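Local coordinates for cellulose-binding protein (Saccharophagus degradans, PDB 2YHG) that probably hydrolyses glycosidic bonds in carbohydrate metabolism, this piece joining a nucleoside hydrolase-like domain to a calcium-binding C-terminal beta domain of a larger polysaccharide-binding protein, at residues Arg49-Ala54 against Arg81-Tyr86; Ser87-Asn92 against Gly228-Val233; Phe315-Asp320 against Pro424-Tyr429; Met319-Glu324 against Ser328-His333; Ser362-Pro367 against Leu416-Asn421. One frame throughout, in Å; residues are numbered along the deposited sequence. Where two conformers were deposited one is given.

Contact 1 (Arg49-Ala54 against Arg81-Tyr86); sequences RQLVMA and RILNAY
L51 carries this contact almost alone, reaching from helix 42-52 to three residues of helix 77-93. Both helices are crossover connections of a Rossmann-like alpha/beta fold, one linking strands 30-35 and 58-64, the other leading from 58-64 to 110-112. The CD1 methyl of L51 enters the angle between two aliphatic side chains, 3.5 Å from I82 CG2 and 4.0 Å from L83 CD2. L51 and L83 approach at roughly a right angle, so the leucines touch by branch ends instead of lying alongside. Nearer the backbone, L51 CB meets Y86 CD1 at 3.9 Å, while Y86 CE1 stands 3.8 Å from the carbonyl O of L51, obliquely placed. The tyrosine arrives here because its CG stands opposite the backbone N (chi1 179°), which sends the ring across to the other helix. In the next shell, L106 of helix 103-108 packs on L51, L83 and Y86 together. The far end of the ring is tied by a hydrogen bond from Y86 OH to P101 O.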
# COMPACT_ATOMS: atom_id res chain seq x y z
N ARG A 49 -7.33 1.70 9.89
CA ARG A 49 -6.06 2.36 9.57
C ARG A 49 -6.11 3.00 8.18
O ARG A 49 -5.70 4.15 8.00
CB ARG A 49 -4.88 1.41 9.66
CG ARG A 49 -3.56 2.16 9.48
CD ARG A 49 -2.36 1.28 9.22
NE ARG A 49 -2.14 0.31 10.30
CZ ARG A 49 -1.21 0.37 11.24
NH1 ARG A 49 -0.25 1.28 11.22
NH2 ARG A 49 -1.20 -0.56 12.18
N GLN A 50 -6.64 2.28 7.20
CA GLN A 50 -6.72 2.84 5.85
C GLN A 50 -7.53 4.15 5.89
O GLN A 50 -7.18 5.13 5.21
CB GLN A 50 -7.32 1.86 4.87
CG GLN A 50 -7.68 2.41 3.50
CD GLN A 50 -6.50 2.84 2.65
OE1 GLN A 50 -6.09 2.11 1.73
NE2 GLN A 50 -5.95 4.01 2.92
N LEU A 51 -8.62 4.18 6.63
CA LEU A 51 -9.45 5.38 6.65
C LEU A 51 -8.75 6.59 7.24
O LEU A 51 -8.88 7.68 6.69
CB LEU A 51 -10.78 5.10 7.32
CG LEU A 51 -11.70 4.15 6.52
CD1 LEU A 51 -12.89 3.81 7.40
CD2 LEU A 51 -12.13 4.76 5.24
N VAL A 52 -8.00 6.42 8.31
CA VAL A 52 -7.29 7.58 8.88
C VAL A 52 -6.05 7.96 8.08
O VAL A 52 -5.48 9.02 8.30
CB VAL A 52 -6.99 7.43 10.39
CG1 VAL A 52 -8.27 7.24 11.18
CG2 VAL A 52 -5.95 6.35 10.68
N MET A 53 -5.67 7.10 7.13
CA MET A 53 -4.63 7.37 6.13
C MET A 53 -5.21 7.83 4.79
O MET A 53 -4.45 8.04 3.85
CB MET A 53 -3.75 6.09 5.91
CG MET A 53 -2.93 5.69 7.14
SD MET A 53 -1.91 4.25 6.89
CE MET A 53 -0.62 4.94 5.86
N ALA A 54 -6.53 7.94 4.68
CA ALA A 54 -7.15 8.00 3.35
C ALA A 54 -6.84 9.28 2.59
O ALA A 54 -6.97 9.34 1.38
CB ALA A 54 -8.66 7.78 3.44
N ARG A 81 -20.69 -0.11 9.53
CA ARG A 81 -20.43 0.28 10.91
C ARG A 81 -19.16 1.11 11.02
O ARG A 81 -19.10 2.13 11.71
CB ARG A 81 -20.34 -1.01 11.75
CG ARG A 81 -20.07 -0.82 13.23
CD ARG A 81 -20.52 -2.04 14.02
NE ARG A 81 -20.04 -1.97 15.38
CZ ARG A 81 -18.80 -2.25 15.74
NH1 ARG A 81 -17.93 -2.70 14.84
NH2 ARG A 81 -18.44 -2.09 17.00
N ILE A 82 -18.11 0.71 10.31
CA ILE A 82 -16.86 1.42 10.33
C ILE A 82 -17.01 2.79 9.64
O ILE A 82 -16.48 3.77 10.15
CB ILE A 82 -15.74 0.56 9.73
CG1 ILE A 82 -15.41 -0.62 10.65
CG2 ILE A 82 -14.50 1.41 9.45
CD1 ILE A 82 -14.63 -1.73 10.03
N LEU A 83 -17.74 2.86 8.54
CA LEU A 83 -17.97 4.14 7.87
C LEU A 83 -18.85 5.07 8.69
O LEU A 83 -18.65 6.29 8.63
CB LEU A 83 -18.54 3.93 6.48
CG LEU A 83 -17.59 3.33 5.44
CD1 LEU A 83 -18.28 3.26 4.09
CD2 LEU A 83 -16.31 4.12 5.34
N ASN A 84 -19.73 4.54 9.53
CA ASN A 84 -20.49 5.41 10.44
C ASN A 84 -19.54 6.05 11.43
O ASN A 84 -19.63 7.25 11.72
CB ASN A 84 -21.57 4.59 11.15
CG ASN A 84 -22.41 5.41 12.06
OD1 ASN A 84 -23.02 6.39 11.65
ND2 ASN A 84 -22.39 5.06 13.33
N ALA A 85 -18.58 5.29 11.96
CA ALA A 85 -17.54 5.85 12.83
C ALA A 85 -16.69 6.87 12.09
O ALA A 85 -16.37 7.94 12.63
CB ALA A 85 -16.66 4.74 13.41
N TYR A 86 -16.33 6.58 10.84
CA TYR A 86 -15.58 7.54 10.05
C TYR A 86 -16.33 8.87 9.93
O TYR A 86 -15.71 9.93 10.05
CB TYR A 86 -15.25 6.99 8.67
CG TYR A 86 -14.49 7.96 7.80
CD1 TYR A 86 -13.12 8.10 7.91
CD2 TYR A 86 -15.15 8.73 6.85
CE1 TYR A 86 -12.42 8.97 7.07
CE2 TYR A 86 -14.46 9.64 6.03
CZ TYR A 86 -13.09 9.72 6.13
OH TYR A 86 -12.37 10.52 5.29

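Contact 2 (Ser87-Asn92 against Gly228-Val233); sequences SQAYPN and GALGAV
Q88 and A229 meet as a long flat side chain laid past a methyl group, whereas one step further along helix 77-93 A89 and L230 meet with the roles reversed. Q88 is extended beyond CG (chi2 170°), and this carries its terminal amide outward beside A229. The A229 methyl sits above the amide plane, 3.5 Å from Q88 OE1 and 3.9 Å from Q88 CD, with Q88 CB also near it. No hydrogen bond joins the two segments; the amide serves here as a flat surface, and Q88 NE2 makes a weak hydrogen bond to N84 O of its own helix. A89 points its methyl toward helix 228-232, and L230, whose side chain sets out across that direction, bends its end nearer, so that L230 CD1 comes within 3.6 Å of A89 CB. The backbones come close, A229 CA lying 6.6 Å from Q88 CA, consistent with the small alanines on both sides. Just before A229, G228 belongs to a magnesium site with Q225. Around the contact, L230 also packs on A85 and on V52 of helix 42-52, N92 ND2 hydrogen-bonds to A322 O of helix 308-323, and Y90 leans on P103 of helix 103-108.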
# COMPACT_ATOMS: atom_id res chain seq x y z
N SER A 87 -17.63 8.79 9.72
CA SER A 87 -18.39 10.02 9.58
C SER A 87 -18.33 10.86 10.86
O SER A 87 -18.37 12.10 10.80
CB SER A 87 -19.83 9.73 9.16
OG SER A 87 -20.61 9.27 10.25
N GLN A 88 -18.21 10.23 12.01
CA GLN A 88 -18.06 10.97 13.26
C GLN A 88 -16.67 11.58 13.43
O GLN A 88 -16.54 12.64 14.03
CB GLN A 88 -18.38 10.05 14.44
CG GLN A 88 -19.80 9.53 14.44
CD GLN A 88 -20.03 8.44 15.47
OE1 GLN A 88 -19.70 8.62 16.65
NE2 GLN A 88 -20.37 7.26 15.00
N ALA A 89 -15.65 10.92 12.88
CA ALA A 89 -14.25 11.38 12.97
C ALA A 89 -13.90 12.41 11.90
O ALA A 89 -12.97 13.20 12.05
CB ALA A 89 -13.30 10.19 12.86
N TYR A 90 -14.61 12.37 10.79
CA TYR A 90 -14.28 13.15 9.60
C TYR A 90 -14.16 14.67 9.84
O TYR A 90 -13.24 15.29 9.34
CB TYR A 90 -15.28 12.86 8.50
CG TYR A 90 -15.16 13.76 7.29
CD1 TYR A 90 -14.16 13.57 6.34
CD2 TYR A 90 -16.02 14.82 7.12
CE1 TYR A 90 -14.04 14.45 5.25
CE2 TYR A 90 -15.89 15.70 6.06
CZ TYR A 90 -14.89 15.53 5.15
OH TYR A 90 -14.78 16.40 4.09
N PRO A 91 -15.03 15.25 10.70
CA PRO A 91 -14.87 16.70 10.94
C PRO A 91 -13.51 17.02 11.53
O PRO A 91 -12.92 18.05 11.23
CB PRO A 91 -16.04 17.03 11.89
CG PRO A 91 -17.12 16.02 11.44
CD PRO A 91 -16.32 14.75 11.19
N ASN A 92 -13.03 16.20 12.44
CA ASN A 92 -11.70 16.39 12.99
C ASN A 92 -10.60 16.04 11.98
O ASN A 92 -9.68 16.78 11.80
CB ASN A 92 -11.48 15.58 14.25
CG ASN A 92 -12.31 16.07 15.42
OD1 ASN A 92 -12.72 17.24 15.46
ND2 ASN A 92 -12.52 15.20 16.40
N GLY A 228 -11.74 7.65 20.39
CA GLY A 228 -12.99 8.04 19.78
C GLY A 228 -13.69 6.95 18.98
O GLY A 228 -13.48 5.74 19.20
N ALA A 229 -14.56 7.37 18.08
CA ALA A 229 -15.48 6.48 17.39
C ALA A 229 -14.73 5.44 16.54
O ALA A 229 -15.16 4.28 16.46
CB ALA A 229 -16.46 7.26 16.52
N LEU A 230 -13.68 5.87 15.83
CA LEU A 230 -12.93 4.92 15.02
C LEU A 230 -12.17 3.94 15.89
O LEU A 230 -12.07 2.75 15.57
CB LEU A 230 -12.01 5.64 14.03
CG LEU A 230 -12.69 6.13 12.75
CD1 LEU A 230 -11.77 7.10 12.01
CD2 LEU A 230 -13.13 4.99 11.85
N GLY A 231 -11.66 4.39 17.03
CA GLY A 231 -11.03 3.45 17.92
C GLY A 231 -12.00 2.40 18.45
O GLY A 231 -11.64 1.23 18.61
N ALA A 232 -13.25 2.79 18.65
CA ALA A 232 -14.26 1.91 19.19
C ALA A 232 -14.67 0.81 18.18
O ALA A 232 -15.29 -0.18 18.56
CB ALA A 232 -15.47 2.71 19.64
N VAL A 233 -14.39 1.00 16.89
CA VAL A 233 -14.66 -0.04 15.89
C VAL A 233 -13.37 -0.75 15.42
O VAL A 233 -13.41 -1.51 14.45
CB VAL A 233 -15.48 0.51 14.69
CG1 VAL A 233 -16.84 1.00 15.14
CG2 VAL A 233 -14.73 1.58 13.95

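Contact 3 (Phe315-Asp320 against Pro424-Tyr429); sequences FQARMD and PNLYAY. With ZN (zinc ion), chain I; BTB (2-[bis-(2-hydroxy-ethyl)-amino]-2-hydroxymethyl-propane-1,3-diol), chain M.
P424, preceded by a cis peptide bond, lays its ring over the face of the Q316 side-chain amide. The ring covers the group broadly: P424 CG stands 3.6 Å from Q316 CD, while P424 CB and P424 CD lie near Q316 OE1 and Q316 NE2 respectively. Q316 reaches this place as an extended arm, with CG opposite the backbone N (chi1 176°). One residue on, the A317 methyl faces the fork of L426, almost equally far from L426 CD1 (3.8 Å) and L426 CD2 (3.9 Å), and the edge of P424 closes in at CD. The contact thus seats the lead-in to strand 427-436, in the mixed four-stranded sheet of the C-terminal domain, against helix 308-323, making it an interdomain joint. Two bound groups flank it. At one end, D320 OD1 binds the zinc ion at 2.1 Å, a site shared with H227; a zinc-bound water donates to D320 OD2 at 2.6 Å and accepts from Q316 NE2, tying the amide under P424 to the metal shell. At the other end a bis-tris molecule spans the domains: R318 NH2 donates to its O8 at 3.0 Å with a bent N-H...O angle of 144°, and its O6 donates to Y427 O at 2.8 Å. The R318 guanidinium is also held by salt bridges to D314 and E56.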
# COMPACT_ATOMS: atom_id res chain seq x y z
N PHE A 315 0.31 5.89 12.60
CA PHE A 315 -1.06 5.54 12.96
C PHE A 315 -1.42 6.21 14.30
O PHE A 315 -2.53 6.68 14.47
CB PHE A 315 -1.17 4.03 13.00
CG PHE A 315 -2.58 3.46 13.17
CD1 PHE A 315 -3.71 4.12 12.83
CD2 PHE A 315 -2.71 2.15 13.59
CE1 PHE A 315 -4.95 3.51 12.92
CE2 PHE A 315 -3.94 1.52 13.66
CZ PHE A 315 -5.07 2.20 13.33
N GLN A 316 -0.49 6.23 15.23
CA GLN A 316 -0.71 6.91 16.52
C GLN A 316 -1.11 8.36 16.30
O GLN A 316 -2.10 8.84 16.88
CB GLN A 316 0.53 6.79 17.39
CG GLN A 316 0.42 7.56 18.68
CD GLN A 316 1.68 7.58 19.52
OE1 GLN A 316 2.59 6.78 19.35
NE2 GLN A 316 1.73 8.52 20.46
N ALA A 317 -0.35 9.10 15.49
CA ALA A 317 -0.66 10.50 15.23
C ALA A 317 -1.98 10.65 14.54
O ALA A 317 -2.74 11.56 14.87
CB ALA A 317 0.45 11.14 14.40
N ARG A 318 -2.29 9.76 13.58
CA ARG A 318 -3.55 9.90 12.86
C ARG A 318 -4.78 9.64 13.74
O ARG A 318 -5.82 10.24 13.52
CB ARG A 318 -3.54 9.03 11.61
CG ARG A 318 -2.56 9.50 10.57
CD ARG A 318 -2.38 8.48 9.47
NE ARG A 318 -1.44 8.92 8.44
CZ ARG A 318 -1.72 9.78 7.49
NH1 ARG A 318 -2.95 10.21 7.29
NH2 ARG A 318 -0.74 10.19 6.70
N MET A 319 -4.66 8.76 14.72
CA MET A 319 -5.73 8.60 15.68
C MET A 319 -5.87 9.81 16.60
O MET A 319 -6.97 10.09 17.08
CB MET A 319 -5.58 7.32 16.48
CG MET A 319 -5.73 6.06 15.64
SD MET A 319 -7.28 5.93 14.70
CE MET A 319 -8.45 5.93 16.03
N ASP A 320 -4.80 10.56 16.81
CA ASP A 320 -4.90 11.88 17.42
C ASP A 320 -5.64 12.85 16.53
O ASP A 320 -6.48 13.60 17.03
CB ASP A 320 -3.51 12.40 17.78
CG ASP A 320 -2.80 11.54 18.80
OD1 ASP A 320 -3.48 10.71 19.50
OD2 ASP A 320 -1.56 11.69 18.93
N PRO A 424 3.85 11.64 18.54
CA PRO A 424 5.12 10.91 18.42
C PRO A 424 5.92 11.42 17.21
O PRO A 424 5.40 12.11 16.40
CB PRO A 424 4.62 9.47 18.12
CG PRO A 424 3.43 9.71 17.25
CD PRO A 424 2.76 10.95 17.83
N ASN A 425 7.19 11.03 17.12
CA ASN A 425 8.01 11.52 16.00
C ASN A 425 7.42 11.01 14.68
O ASN A 425 7.15 9.80 14.54
CB ASN A 425 9.44 10.95 16.03
CG ASN A 425 10.31 11.37 17.23
OD1 ASN A 425 11.38 10.84 17.36
ND2 ASN A 425 9.86 12.33 18.07
N LEU A 426 7.27 11.88 13.72
CA LEU A 426 6.76 11.50 12.42
C LEU A 426 7.84 11.59 11.35
O LEU A 426 8.75 12.41 11.39
CB LEU A 426 5.54 12.33 12.04
CG LEU A 426 4.28 12.03 12.84
CD1 LEU A 426 3.20 12.99 12.47
CD2 LEU A 426 3.84 10.57 12.60
N TYR A 427 7.69 10.71 10.36
CA TYR A 427 8.70 10.49 9.33
C TYR A 427 8.18 10.91 7.97
O TYR A 427 6.99 10.85 7.69
CB TYR A 427 9.12 9.02 9.30
CG TYR A 427 9.84 8.56 10.55
CD1 TYR A 427 9.16 8.33 11.76
CD2 TYR A 427 11.20 8.37 10.55
CE1 TYR A 427 9.85 7.90 12.89
CE2 TYR A 427 11.88 7.96 11.66
CZ TYR A 427 11.20 7.66 12.81
OH TYR A 427 11.91 7.29 13.94
N ALA A 428 9.12 11.23 7.09
CA ALA A 428 8.83 11.40 5.67
C ALA A 428 10.04 10.98 4.86
O ALA A 428 11.14 10.82 5.41
CB ALA A 428 8.44 12.84 5.35
N TYR A 429 9.83 10.75 3.58
CA TYR A 429 10.84 10.12 2.73
C TYR A 429 10.98 10.83 1.41
O TYR A 429 10.00 11.25 0.82
CB TYR A 429 10.42 8.68 2.43
CG TYR A 429 10.16 7.84 3.65
CD1 TYR A 429 11.20 7.34 4.40
CD2 TYR A 429 8.86 7.60 4.11
CE1 TYR A 429 10.95 6.59 5.54
CE2 TYR A 429 8.61 6.83 5.21
CZ TYR A 429 9.65 6.32 5.92
OH TYR A 429 9.38 5.51 7.01
ZN ZN I . -2.96 9.32 20.93
C1 BTB M . 5.44 11.31 3.92
O1 BTB M . 5.57 11.30 5.34
C2 BTB M . 3.99 10.90 3.84
C3 BTB M . 3.19 11.93 4.62
O3 BTB M . 3.37 13.23 4.10
C4 BTB M . 3.55 10.87 2.40
O4 BTB M . 4.33 9.88 1.75
N BTB M . 3.81 9.59 4.53
C5 BTB M . 4.18 9.67 5.98
C6 BTB M . 5.05 8.48 6.42
O6 BTB M . 5.41 8.58 7.81
C7 BTB M . 2.45 9.03 4.30
C8 BTB M . 2.15 7.81 5.17
O8 BTB M . 1.52 8.18 6.38
O HOH W 1 -2.71 7.90 19.43
O HOH W 2 -0.95 9.97 20.79
O HOH W 3 -2.23 8.06 22.38

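Contact 4 (Met319-Glu324 against Ser328-His333); sequences MDWAIE and SAANHH. With CA (calcium ion), chain D; ZN (zinc ion), chain I; EDO (1,2-ethanediol), chain L.
D320 and A330 come within 6.0 Å, CA to CA, because the chain turns back after helix 308-323; E324 and A329 pair similarly nearer the turn. D320 O accepts from both I323 N and E324 N, and beyond a short 3-10 segment the returning chain is extended. W321 buries more surface here than any other residue of the two segments. Its NE1-H points straight at N331 O, 2.9 Å away with an angle of 178°; the oxygen lies in the indole plane, although the donor is tilted out of the carbonyl plane. The H332 ring lies nearly parallel to the indole five-membered ring (planes at 23°) but is slid aside, so that overlap is slight and H332 CD2 lies 3.4 Å from W321 NE1. H333 stands perpendicular, rim to rim, its CE1 3.7 Å from W321 CZ2. A330 CB adds an apolar touch at the indole edge. H332 and H333 find their main polar partners outside, in H96 and D314, and N331 ND2 hydrogen-bonds to P424 O. One water links D320 OD2 to N331 N; on the zinc side, E324 OE2 accepts from O1 of a zinc-bound ethanediol, probably from the crystallisation liquor. N331 OD1 and H332 O each bind calcium at 2.4 Å. W321, H332 and H333 form an aromatic cluster between the zinc site and the calcium site of the beta domain.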
# COMPACT_ATOMS: atom_id res chain seq x y z
N MET A 319 -4.66 8.76 14.72
CA MET A 319 -5.73 8.60 15.68
C MET A 319 -5.87 9.81 16.60
O MET A 319 -6.97 10.09 17.08
CB MET A 319 -5.58 7.32 16.48
CG MET A 319 -5.73 6.06 15.64
SD MET A 319 -7.28 5.93 14.70
CE MET A 319 -8.45 5.93 16.03
N ASP A 320 -4.80 10.56 16.81
CA ASP A 320 -4.90 11.88 17.42
C ASP A 320 -5.64 12.85 16.53
O ASP A 320 -6.48 13.60 17.03
CB ASP A 320 -3.51 12.40 17.78
CG ASP A 320 -2.80 11.54 18.80
OD1 ASP A 320 -3.48 10.71 19.50
OD2 ASP A 320 -1.56 11.69 18.93
N TRP A 321 -5.34 12.86 15.24
CA TRP A 321 -6.10 13.68 14.32
C TRP A 321 -7.59 13.42 14.48
O TRP A 321 -8.40 14.34 14.41
CB TRP A 321 -5.70 13.43 12.87
CG TRP A 321 -4.33 13.74 12.47
CD1 TRP A 321 -3.29 14.14 13.25
CD2 TRP A 321 -3.80 13.56 11.16
NE1 TRP A 321 -2.15 14.23 12.50
CE2 TRP A 321 -2.43 13.88 11.21
CE3 TRP A 321 -4.36 13.19 9.96
CZ2 TRP A 321 -1.61 13.86 10.08
CZ3 TRP A 321 -3.55 13.17 8.82
CH2 TRP A 321 -2.20 13.50 8.90
N ALA A 322 -7.96 12.15 14.61
CA ALA A 322 -9.35 11.75 14.66
C ALA A 322 -10.10 12.34 15.85
O ALA A 322 -11.31 12.54 15.76
CB ALA A 322 -9.46 10.22 14.69
N ILE A 323 -9.40 12.58 16.96
CA ILE A 323 -10.06 13.06 18.17
C ILE A 323 -9.76 14.50 18.56
O ILE A 323 -10.36 15.00 19.50
CB ILE A 323 -9.81 12.11 19.36
CG1 ILE A 323 -8.36 12.14 19.81
CG2 ILE A 323 -10.31 10.69 19.05
CD1 ILE A 323 -8.14 11.43 21.11
N GLU A 324 -8.84 15.17 17.87
CA GLU A 324 -8.49 16.55 18.18
C GLU A 324 -9.11 17.50 17.16
O GLU A 324 -8.81 17.42 15.98
CB GLU A 324 -6.97 16.73 18.18
CG GLU A 324 -6.23 15.91 19.22
CD GLU A 324 -6.61 16.22 20.66
OE1 GLU A 324 -7.19 17.29 20.94
OE2 GLU A 324 -6.19 15.41 21.53
N SER A 328 -3.29 22.35 16.31
CA SER A 328 -2.23 22.55 17.28
C SER A 328 -2.06 21.40 18.26
O SER A 328 -1.03 21.30 18.94
CB SER A 328 -2.50 23.86 18.07
OG SER A 328 -3.68 23.75 18.86
N ALA A 329 -3.09 20.55 18.37
CA ALA A 329 -3.08 19.51 19.40
C ALA A 329 -2.55 18.16 18.93
O ALA A 329 -2.53 17.22 19.69
CB ALA A 329 -4.49 19.33 19.97
N ALA A 330 -2.05 18.06 17.70
CA ALA A 330 -1.51 16.79 17.21
C ALA A 330 -0.29 17.08 16.36
O ALA A 330 -0.09 18.21 15.90
CB ALA A 330 -2.56 16.03 16.41
N ASN A 331 0.48 16.03 16.10
CA ASN A 331 1.64 16.14 15.24
C ASN A 331 1.32 15.80 13.79
O ASN A 331 0.48 14.94 13.52
CB ASN A 331 2.75 15.24 15.76
CG ASN A 331 4.09 15.50 15.09
OD1 ASN A 331 4.31 16.59 14.55
ND2 ASN A 331 5.03 14.55 15.19
N HIS A 332 1.97 16.51 12.88
CA HIS A 332 1.84 16.29 11.44
C HIS A 332 3.21 16.05 10.80
O HIS A 332 4.24 16.48 11.31
CB HIS A 332 1.13 17.46 10.79
CG HIS A 332 -0.13 17.82 11.52
ND1 HIS A 332 -0.10 18.64 12.62
CD2 HIS A 332 -1.40 17.37 11.42
CE1 HIS A 332 -1.31 18.68 13.17
NE2 HIS A 332 -2.12 17.93 12.45
N HIS A 333 3.21 15.34 9.68
CA HIS A 333 4.45 14.86 9.09
C HIS A 333 5.33 15.99 8.58
O HIS A 333 4.82 16.96 8.00
CB HIS A 333 4.17 13.87 7.99
CG HIS A 333 3.23 12.79 8.39
ND1 HIS A 333 1.88 13.00 8.59
CD2 HIS A 333 3.46 11.49 8.65
CE1 HIS A 333 1.32 11.85 8.92
NE2 HIS A 333 2.27 10.92 9.01
CA CA D . 5.65 17.61 12.84
ZN ZN I . -2.96 9.32 20.93
C1 EDO L . -4.46 12.35 21.90
O1 EDO L . -4.49 13.59 21.18
C2 EDO L . -3.03 12.02 22.26
O2 EDO L . -2.95 10.63 22.57
O HOH W 4 0.19 13.49 17.50
O HOH W 5 -2.00 14.66 20.28
O HOH W 2 -0.95 9.97 20.79
O HOH W 1 -2.71 7.90 19.43
O HOH W 3 -2.23 8.06 22.38

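Contact 5 (Ser362-Pro367 against Leu416-Asn421); sequences SGSSDP and LTLRDN. With CA (calcium ion), chain D.
A calcium site joins a loop carrying alternate aspartates, D366, D368 and D370, to the end of strand 411-420 in the C-terminal beta domain. D366 grips the ion with both oxygens, OD1 at 2.4 Å and OD2 at a longer 2.7 Å, whereas D420 uses OD2 alone, at 2.3 Å. The two carboxylates stand almost perpendicular, with planes 84° apart. D366 OD1 and D420 OD2 come within 3.2 Å of each other without a hydrogen bond; the shared cation probably offsets their repulsion. D420 reaches inward because its CG lies between the backbone N and the carbonyl carbon (chi1 75°), and its second oxygen, OD1, accepts a hydrogen bond from L426 N, which steadies the group. N331, H332, D368 and D370 complete the sevenfold shell. Away from the metal, the same two segments meet through a serine and a leucine: S364, whose hydroxyl hydrogen-bonds to A361 O, brings its CB to 3.8 Å from L418 CD2.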
# COMPACT_ATOMS: atom_id res chain seq x y z
N SER A 362 17.92 20.84 2.66
CA SER A 362 17.53 22.15 3.21
C SER A 362 16.19 22.64 2.55
O SER A 362 15.93 22.58 1.41
CB SER A 362 18.69 23.15 2.97
OG SER A 362 19.87 22.66 3.51
N GLY A 363 15.32 23.40 3.20
CA GLY A 363 14.13 23.55 2.38
C GLY A 363 12.96 22.77 2.97
O GLY A 363 11.79 22.93 2.60
N SER A 364 13.45 21.44 3.34
CA SER A 364 12.50 20.60 4.04
C SER A 364 11.93 21.42 5.20
O SER A 364 12.59 22.32 5.72
CB SER A 364 13.18 19.34 4.57
OG SER A 364 13.68 18.50 3.54
N SER A 365 10.73 21.09 5.62
CA SER A 365 10.09 21.87 6.66
C SER A 365 9.24 20.95 7.52
O SER A 365 8.95 19.81 7.15
CB SER A 365 9.24 22.99 6.06
OG SER A 365 8.22 22.46 5.22
N ASP A 366 8.78 21.49 8.64
CA ASP A 366 7.76 20.82 9.44
C ASP A 366 6.64 21.76 9.75
O ASP A 366 6.87 22.87 10.25
CB ASP A 366 8.34 20.31 10.71
CG ASP A 366 7.34 19.48 11.48
OD1 ASP A 366 7.17 18.31 11.13
OD2 ASP A 366 6.65 20.03 12.36
N PRO A 367 5.39 21.32 9.50
CA PRO A 367 4.27 22.28 9.59
C PRO A 367 3.88 22.62 11.02
O PRO A 367 3.15 23.59 11.28
CB PRO A 367 3.13 21.54 8.89
CG PRO A 367 3.50 20.06 9.04
CD PRO A 367 5.00 20.02 8.91
N LEU A 416 16.48 9.66 1.51
CA LEU A 416 16.38 10.60 2.63
C LEU A 416 15.23 10.12 3.52
O LEU A 416 14.10 9.98 3.06
CB LEU A 416 16.03 11.99 2.13
CG LEU A 416 15.72 13.01 3.23
CD1 LEU A 416 16.93 13.31 4.09
CD2 LEU A 416 15.09 14.27 2.61
N THR A 417 15.52 9.92 4.80
CA THR A 417 14.51 9.80 5.82
C THR A 417 14.57 11.04 6.70
O THR A 417 15.61 11.37 7.27
CB THR A 417 14.74 8.53 6.68
OG1 THR A 417 14.68 7.38 5.85
CG2 THR A 417 13.65 8.39 7.75
N LEU A 418 13.45 11.73 6.76
CA LEU A 418 13.28 12.92 7.54
C LEU A 418 12.46 12.52 8.79
O LEU A 418 11.46 11.84 8.65
CB LEU A 418 12.56 13.91 6.63
CG LEU A 418 12.47 15.36 7.05
CD1 LEU A 418 13.85 16.00 7.20
CD2 LEU A 418 11.64 16.17 6.08
N ARG A 419 12.84 12.99 9.97
CA ARG A 419 12.14 12.65 11.21
C ARG A 419 11.99 13.90 12.03
O ARG A 419 13.00 14.59 12.28
CB ARG A 419 12.95 11.62 12.01
CG ARG A 419 12.33 11.19 13.33
CD ARG A 419 13.26 10.29 14.11
NE ARG A 419 14.30 11.08 14.73
CZ ARG A 419 15.54 10.69 14.93
N ASP A 420 10.77 14.22 12.45
CA ASP A 420 10.55 15.34 13.34
C ASP A 420 10.69 14.95 14.79
O ASP A 420 10.88 13.79 15.12
CB ASP A 420 9.24 16.09 13.02
CG ASP A 420 7.98 15.37 13.47
OD1 ASP A 420 8.03 14.59 14.44
OD2 ASP A 420 6.93 15.66 12.86
N ASN A 421 10.72 15.95 15.68
CA ASN A 421 10.78 15.70 17.12
C ASN A 421 9.45 16.01 17.81
O ASN A 421 9.41 16.29 19.01
CB ASN A 421 11.93 16.46 17.77
CG ASN A 421 11.69 17.95 17.85
OD1 ASN A 421 10.89 18.50 17.09
ND2 ASN A 421 12.38 18.62 18.78
CA CA D . 5.65 17.61 12.84

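From the N terminus, contact 1 closes a short loop through strand 58-64, joining successive crossover helices. Contact 2 then opens from the same helix 77-93 and closes a far longer loop, bringing helix 228-232 beside it. Contacts 3 and 4 start together on helix 308-323, sharing M319, D320 and the zinc ion. Contact 4 closes a tight turn, whereas contact 3 spans to strand 427-436, with contact 5 lying within its span; contacts 4 and 5 follow in series. The helix 308-323 is the hub: V52 O bonds to R318, N92 to A322. Contact 3 packs this helix against the lead-in to strand 427-436, neighbour of strand 411-420, while the calcium ion joins the loop of contact 4 to the aspartates of contact 5.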